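Local coordinates for nsp9 (Porcine coronavirus HKU15, PDB 5YM6), which binds nucleic acid, more tightly as a dimer, and probably takes part in coronavirus RNA replication, at residues A16-F19 and N20-S24. Numbering follows the deposited sequence.
Sequences AQDF and NGNES
With chi1 at 63°, D18 holds its CG between its own backbone N and carbonyl carbon, which brings OD1 over the backbone N-H groups of N20 and N22. OD1 is the atom that does the work. It accepts the backbone N-H of N22 (OD1 to N 2.9 Å), which meets it from above the carboxylate plane, and more weakly the N-H of N20, where N lies 2.8 Å from OD1 but the hydrogen points poorly. The carboxylate runs alongside the N22 side chain, whose CB sits 3.6 Å from D18 OD2, the two flat groups turned 68° apart.

The backbone from D18 to G21 is a type I beta turn, in which G21 N bonds to D18 O (2.8 Å). G21 then takes a positive phi of 89°, and D18 N hydrogen-bonds N22 O, which makes this a type I turn with a G1 bulge. Q17 and E23 are the first pair past the turn, antiparallel and non-hydrogen-bonded; their side chains lie side by side with CG atoms 4.0 Å apart, while Q17 OE1 turns to T51. Beyond them, A16 and S24 are an antiparallel hydrogen-bonded pair, the bond from A16 N to S24 O being nearly straight at 2.8 Å.

The turn thus closes the hairpin of strands 8-18 and 23-33. D18 OD2 forms a salt bridge with K46, so one carboxylate both accepts the N-H of N22 and, weakly, that of N20, and ties the hairpin end to a neighbouring loop; this charge pairing would be expected to favour its ionised form.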
loop_
_atom_site.group_PDB
_atom_site.type_symbol
_atom_site.label_atom_id
_atom_site.label_comp_id
_atom_site.label_asym_id
_atom_site.label_seq_id
_atom_site.Cartn_x
_atom_site.Cartn_y
_atom_site.Cartn_z
ATOM N N ALA B 16 -16.167 -17.034 -5.581
ATOM C CA ALA B 16 -15.393 -17.708 -4.561
ATOM C C ALA B 16 -16.119 -18.971 -4.117
ATOM O O ALA B 16 -17.323 -19.133 -4.346
ATOM C CB ALA B 16 -15.150 -16.774 -3.371
ATOM N N GLN B 17 -15.374 -19.855 -3.468
ATOM C CA GLN B 17 -15.877 -21.144 -3.034
ATOM C C GLN B 17 -15.622 -21.256 -1.539
ATOM O O GLN B 17 -14.532 -20.896 -1.074
ATOM C CB GLN B 17 -15.169 -22.276 -3.799
ATOM C CG GLN B 17 -15.368 -22.262 -5.323
ATOM C CD GLN B 17 -14.528 -21.216 -6.067
ATOM O OE1 GLN B 17 -13.308 -21.081 -5.853
ATOM N NE2 GLN B 17 -15.179 -20.485 -6.964
ATOM N N ASP B 18 -16.602 -21.726 -0.771
ATOM C CA ASP B 18 -16.349 -21.907 0.656
ATOM C C ASP B 18 -15.905 -23.338 0.952
ATOM O O ASP B 18 -15.715 -24.137 0.039
ATOM C CB ASP B 18 -17.576 -21.516 1.504
ATOM C CG ASP B 18 -18.799 -22.377 1.242
ATOM O OD1 ASP B 18 -18.663 -23.535 0.796
ATOM O OD2 ASP B 18 -19.909 -21.881 1.507
ATOM N N PHE B 19 -15.738 -23.658 2.230
ATOM C CA PHE B 19 -15.208 -24.961 2.596
ATOM C C PHE B 19 -16.185 -26.082 2.241
ATOM O O PHE B 19 -15.776 -27.228 2.049
ATOM C CB PHE B 19 -14.837 -24.969 4.075
ATOM C CG PHE B 19 -13.539 -24.247 4.364
ATOM C CD1 PHE B 19 -13.511 -22.867 4.503
ATOM C CD2 PHE B 19 -12.350 -24.945 4.470
ATOM C CE1 PHE B 19 -12.321 -22.197 4.754
ATOM C CE2 PHE B 19 -11.155 -24.285 4.720
ATOM C CZ PHE B 19 -11.141 -22.908 4.862
ATOM N N ASN B 20 -17.462 -25.732 2.105
ATOM C CA ASN B 20 -18.493 -26.655 1.623
ATOM C C ASN B 20 -18.438 -26.914 0.122
ATOM O O ASN B 20 -19.095 -27.823 -0.390
ATOM C CB ASN B 20 -19.882 -26.115 1.947
ATOM C CG ASN B 20 -20.351 -26.480 3.324
ATOM O OD1 ASN B 20 -19.591 -26.447 4.291
ATOM N ND2 ASN B 20 -21.629 -26.823 3.427
ATOM N N GLY B 21 -17.691 -26.084 -0.593
ATOM C CA GLY B 21 -17.665 -26.159 -2.038
ATOM C C GLY B 21 -18.748 -25.308 -2.666
ATOM O O GLY B 21 -18.959 -25.360 -3.873
ATOM N N ASN B 22 -19.440 -24.518 -1.850
ATOM C CA ASN B 22 -20.520 -23.678 -2.349
ATOM C C ASN B 22 -20.014 -22.326 -2.806
ATOM O O ASN B 22 -19.173 -21.719 -2.149
ATOM C CB ASN B 22 -21.603 -23.509 -1.283
ATOM C CG ASN B 22 -22.325 -24.810 -0.997
ATOM O OD1 ASN B 22 -22.516 -25.621 -1.900
ATOM N ND2 ASN B 22 -22.691 -25.036 0.259
ATOM N N GLU B 23 -20.552 -21.864 -3.926
ATOM C CA GLU B 23 -20.049 -20.676 -4.622
ATOM C C GLU B 23 -20.818 -19.403 -4.323
ATOM O O GLU B 23 -22.018 -19.441 -4.089
ATOM C CB GLU B 23 -20.082 -20.913 -6.129
ATOM C CG GLU B 23 -19.139 -21.995 -6.595
ATOM C CD GLU B 23 -19.011 -22.005 -8.098
ATOM O OE1 GLU B 23 -19.969 -21.564 -8.767
ATOM O OE2 GLU B 23 -17.954 -22.441 -8.603
ATOM N N SER B 24 -20.129 -18.266 -4.354
ATOM C CA SER B 24 -20.801 -16.987 -4.202
ATOM C C SER B 24 -19.981 -15.896 -4.874
ATOM O O SER B 24 -18.781 -16.054 -5.073
ATOM C CB SER B 24 -21.030 -16.659 -2.728
ATOM O OG SER B 24 -19.808 -16.569 -2.035
#